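Ribosome inactivating type 1 protein (Iris hollandica, PDB 3MVG) is a type 1 ribosome-inactivating protein, a single-chain plant protein of mixed alpha-beta fold. Local coordinates at residues H34-L39 and C242-L247; Q209-G214 and S233-A238; F19-R24 and R164-E169; N25-G30 and L64-V69. One frame throughout, in Å; residues are numbered along the deposited sequence. Where two conformers were deposited one is given.

Contact 1. Residues H34-L39 and C242-L247; sequences HDIPLL and CGLALL
Leu38 and Leu247 lie side by side in a single parallel beta bridge, their CA atoms 4.8 Å apart, in which Leu247 gives its N-H to Pro37 O (2.8 Å, nearly along the C=O axis) and Leu39 N returns a bond to Leu247 O (2.9 Å, in the carbonyl plane). The bridge joins the short strand 36-37 to the irregular segment that follows helix 235-240, so the C-terminal part of this ribosome-inactivating protein fold is laid against its N-terminal part. Upstream of the bridge, Ile36 points at the other segment. With CG2 anti to the backbone N (CG1 at chi1 -49°), that methyl rests on Ala245 C (3.5 Å) and Leu247 CG (3.6 Å). In the conformer described, one of two deposited, the Ile36 and Leu244 side chains cross at about a right angle, Ile36 CD1 4.1 Å from Leu244 CD2. Leu247 carries its branch back over Pro37 O and Ile36, while its CB takes Leu38 CD1. Pro37 CB touches Leu246 CD2, which also meets Leu39 CD2. All touching residues are buried; helix 13-27 backs Leu246 through Arg24 and Leu27, and Trp201 NE1 donates to Leu246 O. Pro37 CD comes within 3.2 Å of Ala245 O.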
loop_
_atom_site.group_PDB
_atom_site.type_symbol
_atom_site.label_atom_id
_atom_site.label_comp_id
_atom_site.label_asym_id
_atom_site.label_seq_id
_atom_site.Cartn_x
_atom_site.Cartn_y
_atom_site.Cartn_z
ATOM N N HIS A 34 -8.075 -14.644 10.999
ATOM C CA HIS A 34 -8.768 -13.640 10.175
ATOM C C HIS A 34 -7.917 -13.168 8.996
ATOM O O HIS A 34 -7.869 -11.975 8.677
ATOM C CB HIS A 34 -9.228 -12.449 11.013
ATOM C CG HIS A 34 -10.254 -12.802 12.041
ATOM N ND1 HIS A 34 -11.563 -13.081 11.708
ATOM C CD2 HIS A 34 -10.168 -12.926 13.386
ATOM C CE1 HIS A 34 -12.239 -13.358 12.810
ATOM N NE2 HIS A 34 -11.417 -13.276 13.840
ATOM N N ASP A 35 -7.233 -14.125 8.371
ATOM C CA ASP A 35 -6.412 -13.890 7.176
ATOM C C ASP A 35 -5.171 -13.033 7.419
ATOM O O ASP A 35 -4.619 -12.455 6.474
ATOM C CB ASP A 35 -7.257 -13.385 6.000
ATOM C CG ASP A 35 -8.213 -14.437 5.497
ATOM O OD1 ASP A 35 -7.879 -15.639 5.579
ATOM O OD2 ASP A 35 -9.301 -14.066 5.027
ATOM N N ILE A 36 -4.750 -12.962 8.681
ATOM C CA ILE A 36 -3.494 -12.335 9.059
ATOM C C ILE A 36 -2.610 -13.412 9.693
ATOM O O ILE A 36 -3.079 -14.186 10.536
ATOM C CB ILE A 36 -3.698 -11.167 10.048
ATOM C CG1 ILE A 36 -4.793 -10.218 9.550
ATOM C CG2 ILE A 36 -2.382 -10.418 10.269
ATOM C CD1 ILE A 36 -5.111 -9.108 10.515
ATOM N N PRO A 37 -1.334 -13.490 9.277
ATOM C CA PRO A 37 -0.434 -14.476 9.879
ATOM C C PRO A 37 -0.231 -14.269 11.374
ATOM O O PRO A 37 -0.046 -13.140 11.841
ATOM C CB PRO A 37 0.889 -14.231 9.154
ATOM C CG PRO A 37 0.490 -13.683 7.837
ATOM C CD PRO A 37 -0.701 -12.816 8.123
ATOM N N LEU A 38 -0.256 -15.377 12.104
ATOM C CA LEU A 38 0.023 -15.386 13.527
ATOM C C LEU A 38 1.488 -15.720 13.738
ATOM O O LEU A 38 1.986 -16.714 13.203
ATOM C CB LEU A 38 -0.849 -16.442 14.206
ATOM C CG LEU A 38 -0.813 -16.543 15.734
ATOM C CD1 LEU A 38 -1.348 -15.279 16.371
ATOM C CD2 LEU A 38 -1.632 -17.748 16.182
ATOM N N LEU A 39 2.192 -14.890 14.495
ATOM C CA LEU A 39 3.593 -15.160 14.788
ATOM C C LEU A 39 3.711 -16.338 15.761
ATOM O O LEU A 39 2.740 -16.678 16.462
ATOM C CB LEU A 39 4.275 -13.897 15.324
ATOM C CG LEU A 39 4.429 -12.783 14.276
ATOM C CD1 LEU A 39 4.997 -11.547 14.915
ATOM C CD2 LEU A 39 5.306 -13.211 13.083
ATOM N N CYS A 242 -5.469 -0.383 8.581
ATOM C CA CYS A 242 -4.148 -0.368 9.218
ATOM C C CYS A 242 -3.122 -1.174 8.435
ATOM O O CYS A 242 -1.918 -1.006 8.619
ATOM C CB CYS A 242 -4.225 -0.920 10.641
ATOM S SG CYS A 242 -5.370 -0.077 11.737
ATOM N N GLY A 243 -3.594 -2.079 7.586
ATOM C CA GLY A 243 -2.692 -3.015 6.930
ATOM C C GLY A 243 -1.999 -3.934 7.922
ATOM O O GLY A 243 -0.878 -4.375 7.697
ATOM N N LEU A 244 -2.668 -4.243 9.034
ATOM C CA LEU A 244 -2.098 -5.153 10.025
ATOM C C LEU A 244 -1.765 -6.473 9.334
ATOM O O LEU A 244 -2.645 -7.097 8.739
ATOM C CB LEU A 244 -3.068 -5.355 11.186
ATOM C CG LEU A 244 -2.611 -6.281 12.304
ATOM C CD1 LEU A 244 -1.373 -5.748 13.002
ATOM C CD2 LEU A 244 -3.760 -6.452 13.296
ATOM N N ALA A 245 -0.498 -6.891 9.408
ATOM C CA ALA A 245 0.011 -7.922 8.508
ATOM C C ALA A 245 0.680 -9.087 9.202
ATOM O O ALA A 245 0.994 -10.089 8.564
ATOM C CB ALA A 245 0.967 -7.302 7.482
ATOM N N LEU A 246 0.934 -8.930 10.497
ATOM C CA LEU A 246 1.460 -9.980 11.368
ATOM C C LEU A 246 0.829 -9.772 12.727
ATOM O O LEU A 246 0.652 -8.625 13.147
ATOM C CB LEU A 246 2.981 -9.872 11.534
ATOM C CG LEU A 246 3.864 -9.994 10.295
ATOM C CD1 LEU A 246 5.294 -9.633 10.640
ATOM C CD2 LEU A 246 3.780 -11.398 9.724
ATOM N N LEU A 247 0.517 -10.866 13.415
ATOM C CA LEU A 247 -0.093 -10.780 14.740
ATOM C C LEU A 247 0.842 -11.283 15.817
ATOM O O LEU A 247 1.338 -12.412 15.744
ATOM C CB LEU A 247 -1.384 -11.601 14.811
ATOM C CG LEU A 247 -2.479 -11.308 13.799
ATOM C CD1 LEU A 247 -3.549 -12.368 13.926
ATOM C CD2 LEU A 247 -3.064 -9.926 13.967
#

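Contact 2. Residues Q209-G214 and S233-A238; sequences QRAEGG and SDVEKA
The carbonyl of Gly214 is met in its own plane by Val235 N (2.8 Å, 161° at the hydrogen), and the carboxylate of Asp234, the other flat group in play, is met at OD2 by Lys237 N (2.8 Å), nearly in line with the C-O bond. The second bond makes Asp234 the N-cap of helix 235-240, while the first continues the antiparallel pairing of strands 215-223 and 229-234 one step beyond the Phe216 and Ser233 pair. The contact therefore closes the base of the C-terminal beta hairpin, where the loop leaving helix 201-210 enters it and the next helix departs. Asp234 CG stands between the backbone N and the carbonyl carbon (chi1 59°). The end of the side chain leads away from Gly214, and OD2 faces the first turn of the helix it caps. Its other oxygen, OD1, forms a salt bridge with Arg215, so both oxygens are engaged. Asp234 CB remains against Gly214 O, at 3.2 Å. Gly214 itself has positive phi, as does Gly213, and the two carry the chain round the turn. The apolar share is small and lies near the surface: in the Val235 conformer described, one of two deposited, CG2 is beside the backbone N, 3.5 Å from Gly214 O and 3.7 Å from Ala211 CB.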
loop_
_atom_site.group_PDB
_atom_site.type_symbol
_atom_site.label_atom_id
_atom_site.label_comp_id
_atom_site.label_asym_id
_atom_site.label_seq_id
_atom_site.Cartn_x
_atom_site.Cartn_y
_atom_site.Cartn_z
ATOM N N GLN A 209 -7.310 -11.349 17.756
ATOM C CA GLN A 209 -7.395 -12.716 18.280
ATOM C C GLN A 209 -8.604 -12.959 19.188
ATOM O O GLN A 209 -9.097 -14.086 19.259
ATOM C CB GLN A 209 -6.092 -13.132 18.967
ATOM C CG GLN A 209 -4.977 -13.398 17.966
ATOM C CD GLN A 209 -3.612 -13.370 18.594
ATOM O OE1 GLN A 209 -3.140 -14.367 19.134
ATOM N NE2 GLN A 209 -2.960 -12.216 18.527
ATOM N N ARG A 210 -9.086 -11.910 19.850
ATOM C CA ARG A 210 -10.211 -12.027 20.788
ATOM C C ARG A 210 -11.547 -11.631 20.167
ATOM O O ARG A 210 -12.597 -11.739 20.819
ATOM C CB ARG A 210 -9.964 -11.162 22.021
ATOM C CG ARG A 210 -8.715 -11.506 22.798
ATOM C CD ARG A 210 -8.700 -10.783 24.127
ATOM N NE ARG A 210 -9.727 -11.312 25.025
ATOM C CZ ARG A 210 -9.804 -11.055 26.329
ATOM N NH1 ARG A 210 -8.911 -10.266 26.916
ATOM N NH2 ARG A 210 -10.777 -11.593 27.051
ATOM N N ALA A 211 -11.530 -11.176 18.917
ATOM C CA ALA A 211 -12.738 -10.661 18.276
ATOM C C ALA A 211 -13.824 -11.730 18.163
ATOM O O ALA A 211 -13.528 -12.915 17.998
ATOM C CB ALA A 211 -12.412 -10.095 16.911
ATOM N N GLU A 212 -15.074 -11.289 18.270
ATOM C CA GLU A 212 -16.230 -12.175 18.167
ATOM C C GLU A 212 -17.057 -11.747 16.976
ATOM O O GLU A 212 -17.482 -10.593 16.887
ATOM C CB GLU A 212 -17.050 -12.138 19.457
ATOM C CG GLU A 212 -16.352 -12.858 20.598
ATOM C CD GLU A 212 -17.097 -12.780 21.913
ATOM O OE1 GLU A 212 -18.239 -12.279 21.935
ATOM O OE2 GLU A 212 -16.529 -13.226 22.927
ATOM N N GLY A 213 -17.255 -12.675 16.043
ATOM C CA GLY A 213 -17.871 -12.352 14.763
ATOM C C GLY A 213 -17.132 -11.227 14.057
ATOM O O GLY A 213 -17.740 -10.418 13.360
ATOM N N GLY A 214 -15.812 -11.176 14.257
ATOM C CA GLY A 214 -14.971 -10.132 13.675
ATOM C C GLY A 214 -14.985 -8.798 14.404
ATOM O O GLY A 214 -14.199 -7.913 14.075
ATOM N N SER A 233 -12.664 -0.908 15.020
ATOM C CA SER A 233 -13.649 -1.661 15.801
ATOM C C SER A 233 -13.830 -3.101 15.345
ATOM O O SER A 233 -14.577 -3.860 15.957
ATOM C CB SER A 233 -15.007 -0.957 15.756
ATOM O OG SER A 233 -14.923 0.322 16.344
ATOM N N ASP A 234 -13.165 -3.489 14.265
ATOM C CA ASP A 234 -13.327 -4.843 13.747
ATOM C C ASP A 234 -12.083 -5.331 13.012
ATOM O O ASP A 234 -11.203 -4.529 12.657
ATOM C CB ASP A 234 -14.596 -4.971 12.883
ATOM C CG ASP A 234 -14.594 -4.044 11.698
ATOM O OD1 ASP A 234 -15.444 -3.134 11.648
ATOM O OD2 ASP A 234 -13.746 -4.213 10.808
ATOM N N VAL A 235 -12.012 -6.640 12.794
ATOM C CA VAL A 235 -10.850 -7.247 12.162
ATOM C C VAL A 235 -10.634 -6.750 10.739
ATOM O O VAL A 235 -9.500 -6.469 10.341
ATOM C CB VAL A 235 -10.959 -8.772 12.130
ATOM C CG1 VAL A 235 -9.749 -9.335 11.433
ATOM C CG2 VAL A 235 -11.078 -9.318 13.536
ATOM N N GLU A 236 -11.715 -6.632 9.973
ATOM C CA GLU A 236 -11.603 -6.219 8.582
ATOM C C GLU A 236 -10.958 -4.839 8.488
ATOM O O GLU A 236 -10.081 -4.629 7.653
ATOM C CB GLU A 236 -12.951 -6.280 7.863
ATOM C CG GLU A 236 -12.872 -5.874 6.395
ATOM C CD GLU A 236 -13.091 -4.384 6.193
ATOM O OE1 GLU A 236 -14.133 -3.870 6.644
ATOM O OE2 GLU A 236 -12.229 -3.720 5.582
ATOM N N LYS A 237 -11.359 -3.915 9.357
ATOM C CA LYS A 237 -10.761 -2.586 9.357
ATOM C C LYS A 237 -9.275 -2.643 9.733
ATOM O O LYS A 237 -8.447 -1.964 9.128
ATOM C CB LYS A 237 -11.523 -1.621 10.274
ATOM C CG LYS A 237 -11.035 -0.187 10.172
ATOM C CD LYS A 237 -12.077 0.823 10.590
ATOM C CE LYS A 237 -11.590 2.234 10.328
ATOM N NZ LYS A 237 -12.498 3.264 10.905
ATOM N N ALA A 238 -8.935 -3.465 10.720
ATOM C CA ALA A 238 -7.529 -3.646 11.100
ATOM C C ALA A 238 -6.693 -4.152 9.922
ATOM O O ALA A 238 -5.599 -3.637 9.660
ATOM C CB ALA A 238 -7.417 -4.593 12.283
#

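Contact 3. Residues F19-R24 and R164-E169; sequences FLQNLR and RFRAIE
Helix 13-27 meets the first turn of helix 166-173 through a buried polar network carried by Gln21, Arg24, Arg166 and Glu169. Gln21 OE1 is its hub. Arg166 NH2 reaches it in the amide plane, on a lone pair (2.8 Å), the amide and guanidinium planes 13° apart, whereas Arg24 NH1 comes from above that plane (3.1 Å). The bend of the Gln21 chain at chi2 (55°) places CD where OE1 can serve both. The Arg24 and Arg166 chains cross obliquely, guanidinium planes 36° apart, with Arg166 CZ over one face of Arg24, offset toward the rim; their NH1 atoms are 3.3 Å apart. This closeness of like charges is probably eased by Glu169, whose extended chain brings OE2 to Arg24 NH2 in a salt bridge (2.8 Å), the nitrogen above the carboxylate plane. Phe165 holds the N-cap position of helix 166-173, directly after helix 146-164, where Arg24 NE bonds to Ala163 O and NH2 to Thr162 O. One water links Gln21 OE1 to Arg166 NH1, another Arg24 NH1 to Glu169 OE1. Leu20 slides past Glu169 in the opposite direction, its CD1 3.7 Å from Glu169 CG.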
loop_
_atom_site.group_PDB
_atom_site.type_symbol
_atom_site.label_atom_id
_atom_site.label_comp_id
_atom_site.label_asym_id
_atom_site.label_seq_id
_atom_site.Cartn_x
_atom_site.Cartn_y
_atom_site.Cartn_z
ATOM N N PHE A 19 10.660 -8.423 -0.910
ATOM C CA PHE A 19 11.474 -8.651 0.276
ATOM C C PHE A 19 10.605 -8.771 1.535
ATOM O O PHE A 19 10.709 -9.739 2.273
ATOM C CB PHE A 19 12.526 -7.540 0.406
ATOM C CG PHE A 19 13.041 -7.336 1.807
ATOM C CD1 PHE A 19 13.700 -8.356 2.484
ATOM C CD2 PHE A 19 12.891 -6.116 2.440
ATOM C CE1 PHE A 19 14.184 -8.174 3.782
ATOM C CE2 PHE A 19 13.374 -5.921 3.736
ATOM C CZ PHE A 19 14.022 -6.955 4.406
ATOM N N LEU A 20 9.731 -7.800 1.751
ATOM C CA LEU A 20 8.899 -7.815 2.947
ATOM C C LEU A 20 7.963 -9.004 2.966
ATOM O O LEU A 20 7.707 -9.566 4.027
ATOM C CB LEU A 20 8.102 -6.520 3.074
ATOM C CG LEU A 20 8.921 -5.260 3.361
ATOM C CD1 LEU A 20 7.963 -4.103 3.480
ATOM C CD2 LEU A 20 9.740 -5.388 4.645
ATOM N N GLN A 21 7.434 -9.392 1.812
ATOM C CA GLN A 21 6.510 -10.521 1.797
ATOM C C GLN A 21 7.238 -11.820 2.119
ATOM O O GLN A 21 6.738 -12.644 2.896
ATOM C CB GLN A 21 5.739 -10.609 0.478
ATOM C CG GLN A 21 4.606 -11.640 0.527
ATOM C CD GLN A 21 3.647 -11.388 1.679
ATOM O OE1 GLN A 21 3.270 -10.251 1.952
ATOM N NE2 GLN A 21 3.243 -12.453 2.361
ATOM N N ASN A 22 8.420 -12.017 1.542
ATOM C CA ASN A 22 9.238 -13.180 1.892
ATOM C C ASN A 22 9.598 -13.180 3.377
ATOM O O ASN A 22 9.607 -14.224 4.035
ATOM C CB ASN A 22 10.502 -13.236 1.035
ATOM C CG ASN A 22 10.240 -13.779 -0.351
ATOM O OD1 ASN A 22 9.392 -14.654 -0.538
ATOM N ND2 ASN A 22 10.973 -13.273 -1.333
ATOM N N LEU A 23 9.881 -11.996 3.905
ATOM C CA LEU A 23 10.144 -11.851 5.320
ATOM C C LEU A 23 8.930 -12.274 6.174
ATOM O O LEU A 23 9.064 -13.068 7.106
ATOM C CB LEU A 23 10.579 -10.413 5.608
ATOM C CG LEU A 23 10.810 -10.057 7.069
ATOM C CD1 LEU A 23 11.903 -10.900 7.692
ATOM C CD2 LEU A 23 11.155 -8.591 7.176
ATOM N N ARG A 24 7.748 -11.778 5.829
ATOM C CA ARG A 24 6.532 -12.155 6.551
ATOM C C ARG A 24 6.314 -13.664 6.501
ATOM O O ARG A 24 5.921 -14.268 7.498
ATOM C CB ARG A 24 5.303 -11.446 5.982
ATOM C CG ARG A 24 5.287 -9.944 6.183
ATOM C CD ARG A 24 3.931 -9.350 5.782
ATOM N NE ARG A 24 4.053 -7.898 5.716
ATOM C CZ ARG A 24 4.291 -7.198 4.607
ATOM N NH1 ARG A 24 4.338 -7.799 3.421
ATOM N NH2 ARG A 24 4.465 -5.891 4.691
ATOM N N ARG A 164 5.134 -5.583 9.929
ATOM C CA ARG A 164 3.937 -5.606 10.780
ATOM C C ARG A 164 2.754 -4.876 10.157
ATOM O O ARG A 164 1.609 -5.293 10.350
ATOM C CB ARG A 164 4.240 -4.983 12.137
ATOM C CG ARG A 164 5.160 -5.796 13.019
ATOM C CD ARG A 164 5.513 -4.953 14.217
ATOM N NE ARG A 164 6.307 -5.663 15.212
ATOM C CZ ARG A 164 6.764 -5.101 16.327
ATOM N NH1 ARG A 164 6.522 -3.825 16.582
ATOM N NH2 ARG A 164 7.462 -5.822 17.185
ATOM N N PHE A 165 3.023 -3.790 9.428
ATOM C CA PHE A 165 1.958 -2.921 8.911
ATOM C C PHE A 165 2.164 -2.564 7.454
ATOM O O PHE A 165 3.076 -1.786 7.106
ATOM C CB PHE A 165 1.877 -1.607 9.690
ATOM C CG PHE A 165 1.435 -1.758 11.110
ATOM C CD1 PHE A 165 0.089 -1.937 11.417
ATOM C CD2 PHE A 165 2.354 -1.697 12.140
ATOM C CE1 PHE A 165 -0.331 -2.067 12.741
ATOM C CE2 PHE A 165 1.940 -1.818 13.459
ATOM C CZ PHE A 165 0.599 -1.998 13.758
ATOM N N ARG A 166 1.287 -3.073 6.599
ATOM C CA ARG A 166 1.319 -2.719 5.186
ATOM C C ARG A 166 1.050 -1.235 4.960
ATOM O O ARG A 166 1.465 -0.690 3.931
ATOM C CB ARG A 166 0.356 -3.594 4.382
ATOM C CG ARG A 166 0.779 -5.044 4.380
ATOM C CD ARG A 166 -0.289 -5.955 3.826
ATOM N NE ARG A 166 0.069 -7.360 3.990
ATOM C CZ ARG A 166 0.842 -8.055 3.156
ATOM N NH1 ARG A 166 1.329 -7.497 2.047
ATOM N NH2 ARG A 166 1.124 -9.315 3.448
ATOM N N ALA A 167 0.385 -0.571 5.903
ATOM C CA ALA A 167 0.180 0.876 5.779
ATOM C C ALA A 167 1.507 1.622 5.833
ATOM O O ALA A 167 1.668 2.655 5.175
ATOM C CB ALA A 167 -0.757 1.391 6.849
ATOM N N ILE A 168 2.454 1.107 6.610
ATOM C CA ILE A 168 3.787 1.716 6.672
ATOM C C ILE A 168 4.598 1.353 5.421
ATOM O O ILE A 168 5.253 2.219 4.832
ATOM C CB ILE A 168 4.533 1.376 7.985
ATOM C CG1 ILE A 168 3.645 1.718 9.191
ATOM C CG2 ILE A 168 5.877 2.126 8.044
ATOM C CD1 ILE A 168 4.236 1.343 10.540
ATOM N N GLU A 169 4.545 0.088 5.005
ATOM C CA GLU A 169 5.121 -0.325 3.726
ATOM C C GLU A 169 4.687 0.609 2.593
ATOM O O GLU A 169 5.510 1.037 1.779
ATOM C CB GLU A 169 4.704 -1.756 3.403
ATOM C CG GLU A 169 5.183 -2.215 2.047
ATOM C CD GLU A 169 4.727 -3.609 1.699
ATOM O OE1 GLU A 169 5.144 -4.121 0.642
ATOM O OE2 GLU A 169 3.966 -4.215 2.483
HETATM O O HOH W 1 2.954 -8.133 -0.343
HETATM O O HOH W 2 5.010 -6.774 0.784
#

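Contact 4. Residues N25-G30 and L64-V69; sequences NRLSSG and LVLNRV. With SO4 (sulfate ion), chain C.
Leu27 and Arg68 slide past each other in opposite directions: Leu27 CD2 lies against Arg68 CA (3.9 Å) and CG, while the arginine turns its guanidinium to the carbonyls of Arg26 and Ser28. Its chain bends at chi3 (62°), which places NE for a bond to Arg26 O (3.0 Å) in that carbonyl's plane, though the oxygen is tilted from the guanidinium plane. Arg68 NH2 donates to Ser28 O (2.9 Å), an oxygen in the guanidinium plane but approached from well above its own carbonyl plane. Arg68, the first residue after strand 61-67, thus binds carbonyls at and just beyond the C-terminal end of helix 13-27, and ties the end of that helix to the end of an inner strand of the mixed sheet. Two turns flank it: an ST turn, with Ser28 OG accepting from Gly30 N, and an Asx turn, with Asn67 OD1 accepting from Val69 N. A sulfate ion, probably from the crystallisation liquor, occupies the far edge of the guanidinium, taking an almost straight bond from Arg68 NH1 to O1 (3.1 Å) and another from Arg68 NH2 to O3 (2.9 Å). NH1 also bonds to Gln47 O. On the buried side Leu27 CD2 meets Leu66 CD2 at 4.3 Å in the Leu66 conformer described, one of two deposited, with Leu50 beside Leu27. Ser29 OG bonds to Leu38 O.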
loop_
_atom_site.group_PDB
_atom_site.type_symbol
_atom_site.label_atom_id
_atom_site.label_comp_id
_atom_site.label_asym_id
_atom_site.label_seq_id
_atom_site.Cartn_x
_atom_site.Cartn_y
_atom_site.Cartn_z
ATOM N N ASN A 25 6.565 -14.269 5.343
ATOM C CA ASN A 25 6.352 -15.707 5.173
ATOM C C ASN A 25 7.257 -16.551 6.067
ATOM O O ASN A 25 6.844 -17.607 6.560
ATOM C CB ASN A 25 6.518 -16.103 3.701
ATOM C CG ASN A 25 5.412 -15.562 2.818
ATOM O OD1 ASN A 25 4.376 -15.098 3.284
ATOM N ND2 ASN A 25 5.638 -15.618 1.512
ATOM N N ARG A 26 8.476 -16.079 6.296
ATOM C CA ARG A 26 9.413 -16.769 7.181
ATOM C C ARG A 26 9.179 -16.467 8.661
ATOM O O ARG A 26 9.424 -17.317 9.516
ATOM C CB ARG A 26 10.864 -16.446 6.809
ATOM C CG ARG A 26 11.284 -16.788 5.361
ATOM C CD ARG A 26 11.397 -18.294 5.062
ATOM N NE ARG A 26 10.094 -18.959 4.971
ATOM C CZ ARG A 26 9.265 -18.857 3.935
ATOM N NH1 ARG A 26 9.597 -18.121 2.874
ATOM N NH2 ARG A 26 8.102 -19.490 3.957
ATOM N N LEU A 27 8.739 -15.249 8.974
ATOM C CA LEU A 27 8.394 -14.883 10.350
ATOM C C LEU A 27 7.189 -15.664 10.841
ATOM O O LEU A 27 7.177 -16.160 11.963
ATOM C CB LEU A 27 8.105 -13.385 10.450
ATOM C CG LEU A 27 9.321 -12.469 10.326
ATOM C CD1 LEU A 27 8.836 -11.055 10.116
ATOM C CD2 LEU A 27 10.196 -12.544 11.571
ATOM N N SER A 28 6.178 -15.762 9.988
ATOM C CA SER A 28 4.910 -16.389 10.305
ATOM C C SER A 28 5.052 -17.813 10.838
ATOM O O SER A 28 5.913 -18.572 10.406
ATOM C CB SER A 28 4.079 -16.425 9.033
ATOM O OG SER A 28 2.860 -17.108 9.261
ATOM N N SER A 29 4.168 -18.166 11.769
ATOM C CA SER A 29 4.043 -19.548 12.237
ATOM C C SER A 29 3.289 -20.424 11.253
ATOM O O SER A 29 3.207 -21.629 11.455
ATOM C CB SER A 29 3.299 -19.591 13.567
ATOM O OG SER A 29 1.909 -19.373 13.375
ATOM N N GLY A 30 2.687 -19.822 10.232
ATOM C CA GLY A 30 1.832 -20.575 9.312
ATOM C C GLY A 30 0.363 -20.495 9.677
ATOM O O GLY A 30 -0.502 -20.536 8.793
ATOM N N LEU A 64 20.694 -8.254 10.402
ATOM C CA LEU A 64 19.824 -8.110 11.559
ATOM C C LEU A 64 19.387 -9.483 12.041
ATOM O O LEU A 64 19.150 -10.388 11.230
ATOM C CB LEU A 64 18.579 -7.307 11.204
ATOM C CG LEU A 64 18.754 -5.889 10.668
ATOM C CD1 LEU A 64 17.395 -5.318 10.297
ATOM C CD2 LEU A 64 19.445 -5.006 11.696
ATOM N N VAL A 65 19.287 -9.641 13.353
ATOM C CA VAL A 65 18.711 -10.845 13.934
ATOM C C VAL A 65 17.337 -10.469 14.449
ATOM O O VAL A 65 17.209 -9.582 15.300
ATOM C CB VAL A 65 19.582 -11.407 15.075
ATOM C CG1 VAL A 65 19.001 -12.721 15.598
ATOM C CG2 VAL A 65 21.026 -11.583 14.606
ATOM N N LEU A 66 16.310 -11.114 13.907
ATOM C CA LEU A 66 14.952 -10.898 14.369
ATOM C C LEU A 66 14.492 -12.071 15.213
ATOM O O LEU A 66 14.901 -13.212 15.001
ATOM C CB LEU A 66 13.997 -10.687 13.191
ATOM C CG LEU A 66 13.944 -9.261 12.627
ATOM C CD1 LEU A 66 15.293 -8.828 12.056
ATOM C CD2 LEU A 66 12.845 -9.154 11.577
ATOM N N ASN A 67 13.653 -11.762 16.193
ATOM C CA ASN A 67 12.913 -12.764 16.925
ATOM C C ASN A 67 11.604 -12.964 16.160
ATOM O O ASN A 67 10.831 -12.027 15.982
ATOM C CB ASN A 67 12.664 -12.269 18.345
ATOM C CG ASN A 67 11.915 -13.270 19.207
ATOM O OD1 ASN A 67 11.521 -14.346 18.758
ATOM N ND2 ASN A 67 11.721 -12.911 20.472
ATOM N N ARG A 68 11.366 -14.177 15.674
ATOM C CA ARG A 68 10.135 -14.460 14.941
ATOM C C ARG A 68 8.874 -14.246 15.786
ATOM O O ARG A 68 7.812 -13.956 15.249
ATOM C CB ARG A 68 10.138 -15.887 14.390
ATOM C CG ARG A 68 11.178 -16.157 13.302
ATOM C CD ARG A 68 11.234 -17.634 12.884
ATOM N NE ARG A 68 9.966 -18.086 12.312
ATOM C CZ ARG A 68 9.260 -19.142 12.717
ATOM N NH1 ARG A 68 9.686 -19.938 13.693
ATOM N NH2 ARG A 68 8.118 -19.424 12.103
ATOM N N VAL A 69 8.994 -14.383 17.103
ATOM C CA VAL A 69 7.855 -14.200 18.012
ATOM C C VAL A 69 7.251 -12.797 17.894
ATOM O O VAL A 69 6.039 -12.627 17.952
ATOM C CB VAL A 69 8.250 -14.532 19.486
ATOM C CG1 VAL A 69 7.098 -14.289 20.459
ATOM C CG2 VAL A 69 8.727 -15.968 19.589
HETATM S S SO4 C . 6.678 -22.316 14.355
HETATM O O1 SO4 C . 8.039 -22.308 14.734
HETATM O O2 SO4 C . 5.738 -21.747 15.240
HETATM O O3 SO4 C . 6.504 -21.567 13.208
HETATM O O4 SO4 C . 6.395 -23.714 14.064
#

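How the contacts relate
From the N terminus, helix 13-27 supplies first contact 3 and then, without a break in sequence, contact 4. Contact 4 closes the shorter loop, at strand 61-67, and is nested inside the one contact 3 closes at helix 166-173. Contact 1 opens at 34-39, inside both of those loops, and closes only at 242-247, so it crosses contacts 3 and 4. Contact 2 comes late, nested within contact 1, and ties the C-terminal hairpin to the helices on either side of it. Contact 1 is the hub: Gly243 and Ala245 are probably hydrogen-bonded to Arg166 and Arg164, Leu244 to Ala238, and Leu38 to Ser29, whereas contact 2 touches neither contact 3 nor contact 4.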